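Local coordinates for protein Cys-Gly metallodipeptidase DUG1 (Saccharomyces cerevisiae, PDB 4G1P) that hydrolyses Cys-Gly dipeptides as a zinc- or manganese-dependent dipeptidase and is the catalytic component of the glutathione-degrading GSH degradosomal complex, at residues L176-D179 with E180-K184; G260-I264 with D265-E269. One frame throughout, in Å; residues are numbered along the deposited sequence.

Interaction 1 (L176-D179 with E180-K184); sequences LKLD and ELIKK
The ammonium nitrogen NZ of Lys183 is held from two quarters: Asp179 OD2 lies 3.3 Å from it in a weak salt bridge, and it donates to a water at 3.0 Å. That water turns a proton to Asp179 OD1 at 2.8 Å, so acid and amine are joined both directly and through solvent. Asp179 CG sits anti to the backbone N (chi1 -164°), which swings the carboxylate along the helix flank where the extended Lys183 chain ends. OD1 is also hydrogen-bonded to Thr428 OG1 of helix 426-433, a firmer tie than the weak lysine bond. Lys183 N donates to Asp179 O at 3.3 Å, and Ile182 N to Leu178 O at 3.0 Å, the i to i+4 bonds of the first turn.

Lys177 occupies the N-cap; its carbonyl O accepts a weak bond from Leu181 N. Its chain, bent at chi2 and chi3, curls toward Glu180 until NZ comes 3.4 Å from Glu180 OE1 in a weak salt bridge, with CD beside OE2. With an alanine in place of Lys177, the Glu180 carboxylate would probably lose its charged mate and be freer to turn.

On the buried side, Ile182 CD1 meets Leu178 CG at 3.7 Å; branched apolar chains suit this face, which Val83 of strand 83-88 and Phe429 help to cover. Two acids in the opening turn probably also interact favourably with the positive end of the helix dipole, but the weak, solvent-facing charge pairs probably add only modestly to a start held by its backbone bonds and apolar face.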
ATOM      1  N   LEU A 176      12.884  20.374  -3.400  1.00 25.64           N
ATOM      2  CA  LEU A 176      12.277  21.189  -4.447  1.00 26.72           C
ATOM      3  C   LEU A 176      12.652  22.659  -4.368  1.00 26.72           C
ATOM      4  O   LEU A 176      12.536  23.277  -3.313  1.00 25.61           O
ATOM      5  CB  LEU A 176      10.744  21.058  -4.407  1.00 22.48           C
ATOM      6  CG  LEU A 176      10.191  19.646  -4.615  1.00 25.84           C
ATOM      7  CD1 LEU A 176       8.655  19.600  -4.718  1.00 25.72           C
ATOM      8  CD2 LEU A 176      10.829  19.015  -5.818  1.00 19.15           C
ATOM      9  N   LYS A 177      13.095  23.199  -5.503  1.00 29.39           N
ATOM     10  CA  LYS A 177      13.301  24.639  -5.695  1.00 31.49           C
ATOM     11  C   LYS A 177      14.536  25.211  -4.983  1.00 30.36           C
ATOM     12  O   LYS A 177      14.898  26.364  -5.202  1.00 29.74           O
ATOM     13  CB  LYS A 177      12.035  25.424  -5.313  1.00 27.20           C
ATOM     14  CG  LYS A 177      10.780  24.944  -6.006  1.00 33.38           C
ATOM     15  CD  LYS A 177      10.578  25.632  -7.337  1.00 40.28           C
ATOM     16  CE  LYS A 177      10.152  27.080  -7.147  1.00 38.92           C
ATOM     17  NZ  LYS A 177      10.220  27.860  -8.419  1.00 49.32           N
ATOM     18  N   LEU A 178      15.170  24.405  -4.134  1.00 29.41           N
ATOM     19  CA  LEU A 178      16.338  24.850  -3.372  1.00 32.18           C
ATOM     20  C   LEU A 178      17.501  25.169  -4.308  1.00 33.80           C
ATOM     21  O   LEU A 178      18.212  26.172  -4.133  1.00 28.11           O
ATOM     22  CB  LEU A 178      16.757  23.775  -2.367  1.00 26.29           C
ATOM     23  CG  LEU A 178      18.013  24.067  -1.539  1.00 25.09           C
ATOM     24  CD1 LEU A 178      17.877  25.335  -0.710  1.00 20.35           C
ATOM     25  CD2 LEU A 178      18.331  22.884  -0.653  1.00 25.35           C
ATOM     26  N   ASP A 179      17.675  24.277  -5.285  1.00 35.77           N
ATOM     27  CA  ASP A 179      18.594  24.432  -6.407  1.00 32.05           C
ATOM     28  C   ASP A 179      18.625  25.868  -6.924  1.00 32.60           C
ATOM     29  O   ASP A 179      19.670  26.521  -6.929  1.00 30.02           O
ATOM     30  CB  ASP A 179      18.138  23.502  -7.531  1.00 32.59           C
ATOM     31  CG  ASP A 179      19.200  23.289  -8.577  1.00 48.13           C
ATOM     32  OD1 ASP A 179      20.395  23.425  -8.235  1.00 51.68           O
ATOM     33  OD2 ASP A 179      18.848  22.978  -9.741  1.00 54.34           O
ATOM     34  N   GLU A 180      17.463  26.357  -7.351  1.00 31.88           N
ATOM     35  CA  GLU A 180      17.345  27.712  -7.865  1.00 31.63           C
ATOM     36  C   GLU A 180      17.755  28.749  -6.837  1.00 34.77           C
ATOM     37  O   GLU A 180      18.401  29.751  -7.176  1.00 34.39           O
ATOM     38  CB  GLU A 180      15.921  27.987  -8.318  1.00 33.60           C
ATOM     39  CG  GLU A 180      15.424  27.030  -9.369  1.00 40.50           C
ATOM     40  CD  GLU A 180      13.910  27.058  -9.499  1.00 53.19           C
ATOM     41  OE1 GLU A 180      13.340  28.168  -9.608  1.00 52.03           O
ATOM     42  OE2 GLU A 180      13.291  25.968  -9.482  1.00 53.66           O
ATOM     43  N   LEU A 181      17.385  28.510  -5.582  1.00 32.28           N
ATOM     44  CA  LEU A 181      17.683  29.467  -4.523  1.00 30.20           C
ATOM     45  C   LEU A 181      19.178  29.705  -4.368  1.00 31.06           C
ATOM     46  O   LEU A 181      19.628  30.842  -4.255  1.00 32.04           O
ATOM     47  CB  LEU A 181      17.092  29.017  -3.193  1.00 24.90           C
ATOM     48  CG  LEU A 181      17.374  30.030  -2.085  1.00 26.20           C
ATOM     49  CD1 LEU A 181      16.869  31.403  -2.505  1.00 25.53           C
ATOM     50  CD2 LEU A 181      16.750  29.602  -0.763  1.00 27.52           C
ATOM     51  N   ILE A 182      19.943  28.622  -4.362  1.00 29.85           N
ATOM     52  CA  ILE A 182      21.376  28.715  -4.174  1.00 30.56           C
ATOM     53  C   ILE A 182      22.013  29.479  -5.327  1.00 31.05           C
ATOM     54  O   ILE A 182      22.789  30.410  -5.110  1.00 29.29           O
ATOM     55  CB  ILE A 182      21.977  27.322  -4.034  1.00 27.84           C
ATOM     56  CG1 ILE A 182      21.571  26.743  -2.685  1.00 30.35           C
ATOM     57  CG2 ILE A 182      23.478  27.365  -4.155  1.00 28.17           C
ATOM     58  CD1 ILE A 182      21.255  25.282  -2.748  1.00 36.68           C
ATOM     59  N   LYS A 183      21.654  29.102  -6.551  1.00 30.98           N
ATOM     60  CA  LYS A 183      22.161  29.777  -7.739  1.00 30.93           C
ATOM     61  C   LYS A 183      21.765  31.241  -7.753  1.00 32.96           C
ATOM     62  O   LYS A 183      22.576  32.097  -8.105  1.00 37.80           O
ATOM     63  CB  LYS A 183      21.644  29.111  -9.007  1.00 25.71           C
ATOM     64  CG  LYS A 183      22.236  27.764  -9.281  1.00 29.48           C
ATOM     65  CD  LYS A 183      21.451  27.059 -10.370  1.00 33.97           C
ATOM     66  CE  LYS A 183      22.005  25.680 -10.658  1.00 36.51           C
ATOM     67  NZ  LYS A 183      21.021  24.847 -11.413  1.00 49.08           N
ATOM     68  N   LYS A 184      20.520  31.523  -7.372  1.00 30.18           N
ATOM     69  CA  LYS A 184      20.006  32.890  -7.354  1.00 31.08           C
ATOM     70  C   LYS A 184      20.725  33.722  -6.319  1.00 33.32           C
ATOM     71  O   LYS A 184      20.843  34.936  -6.447  1.00 40.40           O
ATOM     72  CB  LYS A 184      18.508  32.905  -7.036  1.00 38.26           C
ATOM     73  CG  LYS A 184      17.934  34.303  -6.741  1.00 44.04           C
ATOM     74  CD  LYS A 184      16.487  34.253  -6.260  1.00 42.54           C
ATOM     75  CE  LYS A 184      15.842  35.629  -6.248  1.00 35.21           C
ATOM     76  NZ  LYS A 184      14.418  35.518  -6.683  1.00 44.73           N
TER
HETATM   77  O   HOH W   1      22.001  22.223 -10.241  1.00 36.20           O

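Interaction 2 (G260-I264 with D265-E269); sequences GKILI and DGIDE
Ile267 meets Ile262 and Ile264 mainly through apolar side-chain contacts, and no hydrogen bond crosses from residues 260-264 to 265-269. The end of the Ile267 chain does most of the work: CD1 lies 3.8 Å from the branch methyl CG2 of Ile262, their side chains crossing at about a right angle. Ile267 CD1 also comes 3.9 Å from Ile264 CB. Ile267 holds CG1 anti to its own carbonyl carbon (chi1 -56°) and then runs on extended, which carries CD1 back over the preceding residues. Part-way along the chain, its CG1 rests 4.0 Å from Ile264 CG2 and sits against the carbonyl O of Ile264 at 3.7 Å. A beta-branched chain suits Ile262, whose CG2 meets Ile267 CD1, and the long arm of Ile267 reaches both partners with CD1.

The backbone accounts for the close approach of the ends. Ile264 to Ile267 form a type II beta turn, with Asp265 and Gly266 at its two central positions. Gly266 has a positive phi (106°), a conformation in which a side chain would collide with the carbonyl O of the residue before, so glycine fits. Asp265, by contrast, is exposed, and its polar carboxylate suits a corner facing solvent.

Ahead of the turn, the backbone N of Lys261 is hydrogen-bonded to Asp257 OD1, and Leu263 pairs through its backbone with Leu255. Altogether this is a classic type II turn with glycine in its third position, leading a loop into the short, weakly bonded helix 267-270, with Ile264 packed against both helix 355-371 and strand 318-325, Ile267 against that helix and Ile262 against that strand.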
ATOM      1  N   GLY A 260      21.587  -8.049  -7.710  1.00 27.06           N
ATOM      2  CA  GLY A 260      21.809  -6.620  -7.730  1.00 23.52           C
ATOM      3  C   GLY A 260      22.162  -6.091  -9.103  1.00 28.35           C
ATOM      4  O   GLY A 260      22.408  -4.896  -9.270  1.00 29.57           O
ATOM      5  N   LYS A 261      22.201  -6.974 -10.096  1.00 27.17           N
ATOM      6  CA  LYS A 261      22.570  -6.537 -11.434  1.00 27.12           C
ATOM      7  C   LYS A 261      21.439  -5.769 -12.108  1.00 27.54           C
ATOM      8  O   LYS A 261      20.368  -6.311 -12.358  1.00 25.55           O
ATOM      9  CB  LYS A 261      23.018  -7.712 -12.314  1.00 32.16           C
ATOM     10  CG  LYS A 261      23.753  -7.250 -13.580  1.00 31.95           C
ATOM     11  CD  LYS A 261      23.508  -8.149 -14.792  1.00 41.68           C
ATOM     12  CE  LYS A 261      24.518  -9.282 -14.884  1.00 50.85           C
ATOM     13  NZ  LYS A 261      24.378 -10.026 -16.172  1.00 53.34           N
ATOM     14  N   ILE A 262      21.674  -4.496 -12.389  1.00 27.87           N
ATOM     15  CA  ILE A 262      20.698  -3.709 -13.117  1.00 25.26           C
ATOM     16  C   ILE A 262      20.631  -4.224 -14.554  1.00 29.98           C
ATOM     17  O   ILE A 262      21.658  -4.514 -15.159  1.00 33.53           O
ATOM     18  CB  ILE A 262      21.053  -2.225 -13.064  1.00 25.25           C
ATOM     19  CG1 ILE A 262      21.183  -1.789 -11.603  1.00 25.41           C
ATOM     20  CG2 ILE A 262      20.015  -1.387 -13.790  1.00 23.71           C
ATOM     21  CD1 ILE A 262      21.458  -0.317 -11.422  1.00 23.60           C
ATOM     22  N   LEU A 263      19.421  -4.360 -15.089  1.00 28.59           N
ATOM     23  CA  LEU A 263      19.228  -5.018 -16.372  1.00 23.93           C
ATOM     24  C   LEU A 263      18.857  -4.047 -17.460  1.00 23.08           C
ATOM     25  O   LEU A 263      18.463  -4.446 -18.546  1.00 27.06           O
ATOM     26  CB  LEU A 263      18.153  -6.090 -16.258  1.00 22.74           C
ATOM     27  CG  LEU A 263      18.495  -7.103 -15.181  1.00 25.81           C
ATOM     28  CD1 LEU A 263      17.417  -8.133 -15.046  1.00 23.02           C
ATOM     29  CD2 LEU A 263      19.819  -7.759 -15.491  1.00 29.55           C
ATOM     30  N   ILE A 264      18.989  -2.767 -17.180  1.00 22.96           N
ATOM     31  CA  ILE A 264      18.632  -1.772 -18.168  1.00 24.39           C
ATOM     32  C   ILE A 264      19.814  -1.515 -19.085  1.00 30.64           C
ATOM     33  O   ILE A 264      20.895  -1.184 -18.619  1.00 37.78           O
ATOM     34  CB  ILE A 264      18.203  -0.484 -17.485  1.00 24.23           C
ATOM     35  CG1 ILE A 264      16.873  -0.713 -16.761  1.00 22.43           C
ATOM     36  CG2 ILE A 264      18.106   0.639 -18.489  1.00 25.42           C
ATOM     37  CD1 ILE A 264      16.450   0.435 -15.886  1.00 22.25           C
ATOM     38  N   ASP A 265      19.619  -1.684 -20.388  1.00 33.67           N
ATOM     39  CA  ASP A 265      20.691  -1.432 -21.349  1.00 33.71           C
ATOM     40  C   ASP A 265      21.181   0.005 -21.288  1.00 32.11           C
ATOM     41  O   ASP A 265      20.394   0.945 -21.188  1.00 27.98           O
ATOM     42  CB  ASP A 265      20.233  -1.725 -22.787  1.00 34.20           C
ATOM     43  CG  ASP A 265      20.264  -3.200 -23.124  1.00 43.26           C
ATOM     44  OD1 ASP A 265      20.980  -3.952 -22.423  1.00 45.25           O
ATOM     45  OD2 ASP A 265      19.571  -3.607 -24.093  1.00 49.50           O
ATOM     46  N   GLY A 266      22.492   0.174 -21.368  1.00 36.37           N
ATOM     47  CA  GLY A 266      23.055   1.497 -21.539  1.00 33.28           C
ATOM     48  C   GLY A 266      23.714   2.063 -20.309  1.00 34.91           C
ATOM     49  O   GLY A 266      24.503   2.990 -20.425  1.00 42.59           O
ATOM     50  N   ILE A 267      23.419   1.505 -19.139  1.00 32.95           N
ATOM     51  CA  ILE A 267      23.886   2.115 -17.900  1.00 39.09           C
ATOM     52  C   ILE A 267      25.363   1.850 -17.628  1.00 41.67           C
ATOM     53  O   ILE A 267      26.131   2.781 -17.332  1.00 36.44           O
ATOM     54  CB  ILE A 267      23.053   1.684 -16.691  1.00 34.87           C
ATOM     55  CG1 ILE A 267      21.583   2.008 -16.930  1.00 33.08           C
ATOM     56  CG2 ILE A 267      23.529   2.411 -15.438  1.00 30.51           C
ATOM     57  CD1 ILE A 267      20.736   1.862 -15.692  1.00 30.58           C
ATOM     58  N   ASP A 268      25.737   0.578 -17.740  1.00 39.63           N
ATOM     59  CA  ASP A 268      27.104   0.110 -17.528  1.00 38.42           C
ATOM     60  C   ASP A 268      28.124   0.906 -18.332  1.00 40.37           C
ATOM     61  O   ASP A 268      29.229   1.180 -17.864  1.00 42.01           O
ATOM     62  CB  ASP A 268      27.195  -1.351 -17.934  1.00 40.58           C
ATOM     63  CG  ASP A 268      28.309  -2.073 -17.238  1.00 53.09           C
ATOM     64  OD1 ASP A 268      29.480  -1.876 -17.631  1.00 59.69           O
ATOM     65  OD2 ASP A 268      28.011  -2.844 -16.300  1.00 55.32           O
ATOM     66  N   GLU A 269      27.736   1.275 -19.545  1.00 40.12           N
ATOM     67  CA  GLU A 269      28.591   2.051 -20.437  1.00 42.16           C
ATOM     68  C   GLU A 269      28.931   3.410 -19.828  1.00 39.39           C
ATOM     69  O   GLU A 269      30.017   3.935 -20.038  1.00 44.41           O
ATOM     70  CB  GLU A 269      27.916   2.225 -21.814  1.00 46.41           C
ATOM     71  CG  GLU A 269      27.726   0.918 -22.641  1.00 49.58           C
ATOM     72  CD  GLU A 269      26.655  -0.032 -22.078  1.00 47.59           C
ATOM     73  OE1 GLU A 269      25.947   0.356 -21.129  1.00 50.14           O
ATOM     74  OE2 GLU A 269      26.522  -1.172 -22.575  1.00 46.54           O
TER

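How the interactions relate
Interaction 1 comes first along the chain and closes before interaction 2 opens; their centres lie 31 Å apart and their nearest atoms about 22 Å, so they do not touch. Interaction 1 starts helix 178-185, which packs on strand 83-88 of the six-stranded mixed sheet, and its Leu178 side chain is about 7 Å from that of Glu171, the probable proton acceptor. Interaction 2 leads into helix 267-270 beside the other sheet, at strand 318-325, away from the annotated sites. This division is consistent with the catalytic and lid domains of M20 peptidases: one contact probably belongs to the catalytic domain, at the start of a helix near the active site, the other to a loop of the lid domain.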